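Local coordinates for protein R.Ecl18kI (Enterobacter cloacae, PDB 2GB7) that recognises the double-stranded DNA sequence 5'-CCNGG-3', flipping nucleotides as it does so, and cleaves each strand before the first cytosine as a type II restriction endonuclease, at the interface of chains A and B. Numbering follows the deposited sequence. Chains: chain A/B, R.Ecl18kI.

Contact 1: the interface of chains A and B. Residues chain A 109, 112-113, 116-117; chain B 106, 110, 113-114, 117.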
ATOM      1  N   ALA A 109       2.327   5.266  17.681  1.00 25.05           N
ATOM      2  CA  ALA A 109       1.117   4.788  16.963  1.00 25.00           C
ATOM      3  C   ALA A 109       1.381   4.382  15.531  1.00 23.95           C
ATOM      4  O   ALA A 109       0.766   3.413  15.023  1.00 24.63           O
ATOM      5  CB  ALA A 109       0.023   5.842  17.001  1.00 26.42           C
ATOM      6  N   ASN A 112       2.844   1.114  15.532  1.00 23.17           N
ATOM      7  CA  ASN A 112       1.785   0.134  15.852  1.00 23.56           C
ATOM      8  C   ASN A 112       0.957  -0.214  14.620  1.00 23.49           C
ATOM      9  O   ASN A 112       0.699  -1.396  14.340  1.00 23.64           O
ATOM     10  CB  ASN A 112       0.870   0.647  16.975  1.00 22.91           C
ATOM     11  CG  ASN A 112       1.493   0.553  18.357  1.00 23.97           C
ATOM     12  OD1 ASN A 112       2.577  -0.024  18.563  1.00 24.63           O
ATOM     13  ND2 ASN A 112       0.767   1.084  19.343  1.00 19.48           N
ATOM     14  N   THR A 113       0.490   0.791  13.894  1.00 22.38           N
ATOM     15  CA  THR A 113      -0.235   0.477  12.664  1.00 23.39           C
ATOM     16  C   THR A 113       0.588  -0.322  11.650  1.00 22.65           C
ATOM     17  O   THR A 113       0.057  -1.213  10.968  1.00 22.90           O
ATOM     18  CB  THR A 113      -1.005   1.692  12.010  1.00 23.57           C
ATOM     19  OG1 THR A 113      -1.868   1.189  10.999  1.00 22.75           O
ATOM     20  CG2 THR A 113      -0.109   2.747  11.379  1.00 24.63           C
ATOM     21  N   ARG A 116       0.652  -3.735  12.865  1.00 25.24           N
ATOM     22  CA  ARG A 116      -0.655  -4.313  12.599  1.00 26.82           C
ATOM     23  C   ARG A 116      -0.833  -4.738  11.125  1.00 25.42           C
ATOM     24  O   ARG A 116      -1.353  -5.833  10.882  1.00 25.75           O
ATOM     25  CB  ARG A 116      -1.737  -3.331  12.979  1.00 26.26           C
ATOM     26  CG  ARG A 116      -2.066  -3.219  14.436  1.00 32.19           C
ATOM     27  CD  ARG A 116      -3.244  -2.256  14.535  1.00 30.56           C
ATOM     28  NE  ARG A 116      -3.653  -1.957  15.913  1.00 30.36           N
ATOM     29  CZ  ARG A 116      -4.857  -1.534  16.239  1.00 27.67           C
ATOM     30  NH1 ARG A 116      -5.766  -1.362  15.287  1.00 28.20           N
ATOM     31  NH2 ARG A 116      -5.162  -1.270  17.519  1.00 30.51           N
ATOM     32  N   ARG A 117      -0.427  -3.894  10.134  1.00 23.27           N
ATOM     33  CA  ARG A 117      -0.558  -4.183   8.689  1.00 23.68           C
ATOM     34  C   ARG A 117       0.248  -5.408   8.314  1.00 24.61           C
ATOM     35  O   ARG A 117      -0.312  -6.372   7.741  1.00 23.42           O
ATOM     36  CB  ARG A 117      -0.164  -2.950   7.892  1.00 23.51           C
ATOM     37  CG  ARG A 117      -1.122  -1.787   8.157  1.00 22.38           C
ATOM     38  CD  ARG A 117      -0.598  -0.432   7.543  1.00 24.28           C
ATOM     39  NE  ARG A 117      -1.304   0.631   8.254  1.00 22.26           N
ATOM     40  CZ  ARG A 117      -1.835   1.714   7.677  1.00 24.78           C
ATOM     41  NH1 ARG A 117      -1.756   1.918   6.374  1.00 27.32           N
ATOM     42  NH2 ARG A 117      -2.465   2.592   8.453  1.00 26.71           N
TER
ATOM     43  N   TYR B 106      -4.478   6.473  19.418  1.00 17.24           N
ATOM     44  CA  TYR B 106      -4.128   5.661  18.252  1.00 16.17           C
ATOM     45  C   TYR B 106      -4.958   6.063  17.031  1.00 16.60           C
ATOM     46  O   TYR B 106      -4.404   6.214  15.947  1.00 16.42           O
ATOM     47  CB  TYR B 106      -4.268   4.160  18.552  1.00 16.95           C
ATOM     48  CG  TYR B 106      -4.058   3.321  17.300  1.00 16.28           C
ATOM     49  CD1 TYR B 106      -2.791   3.044  16.816  1.00 15.87           C
ATOM     50  CD2 TYR B 106      -5.155   2.814  16.606  1.00 16.82           C
ATOM     51  CE1 TYR B 106      -2.610   2.286  15.638  1.00 14.48           C
ATOM     52  CE2 TYR B 106      -4.986   2.057  15.443  1.00 14.52           C
ATOM     53  CZ  TYR B 106      -3.713   1.795  14.972  1.00 13.97           C
ATOM     54  OH  TYR B 106      -3.543   1.035  13.830  1.00 14.80           O
ATOM     55  N   LEU B 110      -3.458   7.343  13.608  1.00 16.15           N
ATOM     56  CA  LEU B 110      -3.803   6.572  12.418  1.00 14.99           C
ATOM     57  C   LEU B 110      -4.379   7.472  11.321  1.00 15.89           C
ATOM     58  O   LEU B 110      -3.937   7.402  10.169  1.00 15.26           O
ATOM     59  CB  LEU B 110      -4.789   5.439  12.728  1.00 15.07           C
ATOM     60  CG  LEU B 110      -5.276   4.560  11.560  1.00 15.98           C
ATOM     61  CD1 LEU B 110      -4.120   3.865  10.835  1.00 18.42           C
ATOM     62  CD2 LEU B 110      -6.284   3.535  12.124  1.00 14.53           C
ATOM     63  N   THR B 113      -1.558   9.520   9.743  1.00 13.78           N
ATOM     64  CA  THR B 113      -0.691   8.858   8.754  1.00 13.81           C
ATOM     65  C   THR B 113      -1.442   8.518   7.481  1.00 13.23           C
ATOM     66  O   THR B 113      -0.860   8.533   6.375  1.00 13.96           O
ATOM     67  CB  THR B 113       0.064   7.600   9.277  1.00 14.04           C
ATOM     68  OG1 THR B 113       1.020   7.172   8.286  1.00 14.91           O
ATOM     69  CG2 THR B 113      -0.903   6.456   9.690  1.00 13.40           C
ATOM     70  N   GLN B 114      -2.731   8.219   7.611  1.00 13.10           N
ATOM     71  CA  GLN B 114      -3.514   7.925   6.386  1.00 12.98           C
ATOM     72  C   GLN B 114      -3.708   9.170   5.528  1.00 12.48           C
ATOM     73  O   GLN B 114      -3.674   9.116   4.266  1.00 13.60           O
ATOM     74  CB  GLN B 114      -4.853   7.308   6.746  1.00 13.56           C
ATOM     75  CG  GLN B 114      -4.732   5.994   7.509  1.00 11.44           C
ATOM     76  CD  GLN B 114      -4.264   4.843   6.613  1.00 11.82           C
ATOM     77  OE1 GLN B 114      -3.120   4.820   6.125  1.00 13.18           O
ATOM     78  NE2 GLN B 114      -5.165   3.903   6.358  1.00 12.66           N
ATOM     79  N   ARG B 117      -0.270   9.842   3.846  1.00 11.68           N
ATOM     80  CA  ARG B 117      -0.029   8.951   2.691  1.00 12.22           C
ATOM     81  C   ARG B 117      -0.781   9.444   1.485  1.00 11.85           C
ATOM     82  O   ARG B 117      -0.199   9.588   0.383  1.00 11.48           O
ATOM     83  CB  ARG B 117      -0.423   7.520   3.064  1.00 12.59           C
ATOM     84  CG  ARG B 117       0.580   6.886   4.022  1.00 11.36           C
ATOM     85  CD  ARG B 117      -0.004   5.667   4.714  1.00 13.65           C
ATOM     86  NE  ARG B 117       0.624   5.452   6.018  1.00 11.39           N
ATOM     87  CZ  ARG B 117       1.129   4.314   6.503  1.00 14.45           C
ATOM     88  NH1 ARG B 117       1.110   3.175   5.797  1.00 21.02           N
ATOM     89  NH2 ARG B 117       1.648   4.331   7.735  1.00 17.41           N
TER

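Contact 2: the interface of chains A and B. Residues chain A 80, 82, 85, 90, 93-94, 97; chain B 90-91, 94.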
ATOM      1  N   ILE A  80       7.313  10.251  30.146  1.00 28.83           N
ATOM      2  CA  ILE A  80       6.884  11.066  31.282  1.00 29.01           C
ATOM      3  C   ILE A  80       8.087  11.514  32.124  1.00 29.91           C
ATOM      4  O   ILE A  80       8.858  10.689  32.646  1.00 30.24           O
ATOM      5  CB  ILE A  80       5.814  10.381  32.180  1.00 29.19           C
ATOM      6  CG1 ILE A  80       4.804   9.574  31.330  1.00 28.76           C
ATOM      7  CG2 ILE A  80       5.134  11.448  33.086  1.00 28.07           C
ATOM      8  CD1 ILE A  80       3.741   8.849  32.226  1.00 31.15           C
ATOM      9  N   GLU A  82       9.283  13.350  35.266  1.00 30.24           N
ATOM     10  CA  GLU A  82       8.893  13.703  36.618  1.00 30.62           C
ATOM     11  C   GLU A  82       9.394  15.090  36.988  1.00 30.29           C
ATOM     12  O   GLU A  82       8.635  15.894  37.525  1.00 30.99           O
ATOM     13  CB  GLU A  82       9.404  12.666  37.631  1.00 30.24           C
ATOM     14  CG  GLU A  82       8.697  11.314  37.564  1.00 30.87           C
ATOM     15  N   ILE A  85       7.595  18.084  35.213  1.00 29.91           N
ATOM     16  CA  ILE A  85       6.172  18.251  35.497  1.00 29.77           C
ATOM     17  C   ILE A  85       5.859  18.439  36.968  1.00 29.92           C
ATOM     18  O   ILE A  85       4.712  18.732  37.313  1.00 30.53           O
ATOM     19  CB  ILE A  85       5.342  17.063  34.939  1.00 29.61           C
ATOM     20  CG1 ILE A  85       5.634  15.784  35.752  1.00 30.53           C
ATOM     21  CG2 ILE A  85       5.619  16.913  33.459  1.00 29.93           C
ATOM     22  CD1 ILE A  85       4.847  14.558  35.326  1.00 33.39           C
ATOM     23  N   PRO A  90      -2.261  19.217  37.331  1.00 28.35           N
ATOM     24  CA  PRO A  90      -2.486  17.973  36.580  1.00 28.11           C
ATOM     25  C   PRO A  90      -2.989  18.229  35.159  1.00 28.05           C
ATOM     26  O   PRO A  90      -2.580  17.530  34.218  1.00 27.88           O
ATOM     27  CB  PRO A  90      -3.560  17.256  37.401  1.00 28.52           C
ATOM     28  CG  PRO A  90      -3.516  17.865  38.740  1.00 28.00           C
ATOM     29  CD  PRO A  90      -3.051  19.264  38.572  1.00 28.44           C
ATOM     30  N   ALA A  93       0.035  19.588  33.289  1.00 26.49           N
ATOM     31  CA  ALA A  93       0.862  18.410  32.987  1.00 26.02           C
ATOM     32  C   ALA A  93       0.413  17.632  31.735  1.00 25.95           C
ATOM     33  O   ALA A  93       1.250  17.294  30.868  1.00 24.65           O
ATOM     34  CB  ALA A  93       0.937  17.502  34.212  1.00 25.58           C
ATOM     35  N   ILE A  94      -0.889  17.379  31.585  1.00 25.95           N
ATOM     36  CA  ILE A  94      -1.367  16.684  30.384  1.00 26.98           C
ATOM     37  C   ILE A  94      -1.236  17.560  29.138  1.00 26.64           C
ATOM     38  O   ILE A  94      -0.673  17.122  28.141  1.00 28.06           O
ATOM     39  CB  ILE A  94      -2.798  16.118  30.522  1.00 27.05           C
ATOM     40  CG1 ILE A  94      -2.807  15.046  31.619  1.00 28.95           C
ATOM     41  CG2 ILE A  94      -3.299  15.580  29.170  1.00 26.15           C
ATOM     42  CD1 ILE A  94      -4.172  14.510  31.984  1.00 32.73           C
ATOM     43  N   PHE A  97       2.269  17.550  28.132  1.00 27.56           N
ATOM     44  CA  PHE A  97       2.527  16.268  27.469  1.00 27.08           C
ATOM     45  C   PHE A  97       2.001  16.199  26.034  1.00 26.76           C
ATOM     46  O   PHE A  97       2.668  15.652  25.159  1.00 27.55           O
ATOM     47  CB  PHE A  97       1.951  15.123  28.301  1.00 27.22           C
ATOM     48  CG  PHE A  97       2.412  13.758  27.865  1.00 26.39           C
ATOM     49  CD1 PHE A  97       3.651  13.265  28.274  1.00 28.27           C
ATOM     50  CD2 PHE A  97       1.582  12.936  27.123  1.00 25.46           C
ATOM     51  CE1 PHE A  97       4.071  11.982  27.885  1.00 27.25           C
ATOM     52  CE2 PHE A  97       1.998  11.652  26.723  1.00 26.74           C
ATOM     53  CZ  PHE A  97       3.246  11.178  27.135  1.00 25.08           C
TER
ATOM     54  N   PRO B  90       0.558  15.572  38.965  1.00 20.53           N
ATOM     55  CA  PRO B  90       0.817  15.702  37.522  1.00 20.52           C
ATOM     56  C   PRO B  90       1.310  14.408  36.861  1.00 20.71           C
ATOM     57  O   PRO B  90       0.940  14.118  35.703  1.00 19.85           O
ATOM     58  CB  PRO B  90       1.898  16.792  37.454  1.00 20.65           C
ATOM     59  CG  PRO B  90       2.361  17.013  38.853  1.00 20.29           C
ATOM     60  CD  PRO B  90       1.239  16.618  39.741  1.00 20.43           C
ATOM     61  N   TYR B  91       2.133  13.642  37.577  1.00 20.87           N
ATOM     62  CA  TYR B  91       2.636  12.371  37.057  1.00 21.11           C
ATOM     63  C   TYR B  91       1.514  11.352  36.853  1.00 20.98           C
ATOM     64  O   TYR B  91       1.442  10.700  35.805  1.00 20.35           O
ATOM     65  CB  TYR B  91       3.734  11.783  37.954  1.00 21.55           C
ATOM     66  CG  TYR B  91       4.270  10.480  37.407  1.00 23.23           C
ATOM     67  CD1 TYR B  91       5.304  10.473  36.476  1.00 23.54           C
ATOM     68  CD2 TYR B  91       3.722   9.250  37.799  1.00 24.94           C
ATOM     69  CE1 TYR B  91       5.792   9.287  35.951  1.00 25.07           C
ATOM     70  CE2 TYR B  91       4.200   8.052  37.268  1.00 26.22           C
ATOM     71  CZ  TYR B  91       5.236   8.085  36.350  1.00 25.61           C
ATOM     72  OH  TYR B  91       5.724   6.917  35.817  1.00 29.04           O
ATOM     73  N   ILE B  94      -0.843  12.375  33.791  1.00 18.15           N
ATOM     74  CA  ILE B  94      -0.315  11.909  32.512  1.00 18.60           C
ATOM     75  C   ILE B  94      -0.451  10.396  32.396  1.00 18.69           C
ATOM     76  O   ILE B  94      -0.950   9.888  31.385  1.00 18.23           O
ATOM     77  CB  ILE B  94       1.155  12.338  32.306  1.00 18.83           C
ATOM     78  CG1 ILE B  94       1.240  13.861  32.181  1.00 19.24           C
ATOM     79  CG2 ILE B  94       1.752  11.645  31.065  1.00 17.24           C
ATOM     80  CD1 ILE B  94       2.553  14.447  32.644  1.00 19.04           C
TER

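Contact 1: the interface of chains A and B
B:Tyr106 lies across the surface of the partner helix of A:Thr113 and A:Arg116, in a helix-on-helix contact of this dimeric type II restriction endonuclease of the EcoRII C-terminal family. Both sides come from helix 102-134, one per chain. The phenol, which has the most surface buried here, is sent over by a side chain with CG anti to the backbone N (chi1 174°). Its CE1 edge runs along the first half of the chain A helix, 3.6 Å from the backbone O of A:Ala109, while the N of A:Thr113 sits at the ring edge, in plane. At the tip, the hydroxyl oxygen OH comes 3.2 Å from CB of A:Thr113, whose side chain crosses the tyrosine at about a right angle. One ring face is covered by the guanidinium of A:Arg116: its CZ is 3.7 Å from CE2 of B:Tyr106, with the two planes 32° apart and offset toward the rim.

A:Arg117 supplies the polar half. Its NE and NH2 both grip OG1 of A:Thr113 side-on, the NE bond measuring 2.9 Å, which fixes the guanidinium's rotation. Thus held, NH1 donates to OE1 of B:Gln114 at 3.2 Å; the acceptor lies in the guanidinium plane, yet the donor stands above the carbonyl plane, 40° out of it. The bent chain of B:Gln114 meets the arginine tip to tip, amide and guanidinium nearly perpendicular. The methyl CD1 of B:Leu110 caps the guanidinium edge. B:Arg117, clamped on its own B:Thr113 in the same way, slides past A:Arg117 in the opposite direction, NH1 to NH1 3.2 Å without a hydrogen bond; its NH2 lies above the A:Arg117 guanidinium, and both groups are probably charged.

Contact 2: the interface of chains A and B
B:Ile94 plugs into a hydrophobic groove of chain A formed by A:Ile80, A:Ile85, A:Ala93 and A:Phe97, and it buries more surface than any other residue of this apolar dimer contact. The isoleucine projects from helix 90-100 of chain B, and its two branches divide the work. CG2, anti to the backbone N, sits over the centre of the A:Phe97 ring, 3.8 Å from the centroid in a CH-pi contact, and its other flank meets CD1 of A:Ile80 at 3.6 Å. The CG1 branch leads the other way (chi1 -66°) and brings CD1 tip to tip with CD1 of A:Ile85, 3.5 Å away. The same terminal methyl of B:Ile94 also packs against the CB and backbone O of A:Ala93. One turn before B:Ile94, CB of B:Pro90 presses on CB of A:Ala93 at 3.5 Å, tighter than usual van der Waals contact.

B:Tyr91 forms a well-packed shoulder. Its ring crosses A:Ile80 at about a right angle and receives the CG2 methyl at CD1, 3.5 Å off. The loose side begins at A:Glu82, whose CG comes to the same CD1-CE1 border from the opposite side of the ring, 3.7 Å from CD1 of B:Tyr91; the rest of that side chain is not modelled, as might be expected of a mobile, solvent-facing group. Polar atoms of the two chains do not pair here. At the B:Pro90 end of the patch, CG of that ring lies 3.3 Å from the backbone O of A:Ile85.

Contacts 1 and 2 lie about 25 Å apart, measured between the centres of their C-alpha atoms, and belong to the same two-fold interface, so each recurs with the chains exchanged. They share no residue. Contact 1 uses helix 102-134, whereas contact 2 uses helix 90-100 with the short helix 82-85 and A:Ile80; the two helices follow each other closely in sequence, so one continuous stretch of chain serves both. The mixed polar contact 1 and the mainly apolar contact 2 thus join the subunits at separate points, which probably limits their rocking and helps set the two catalytic domains relative to the DNA.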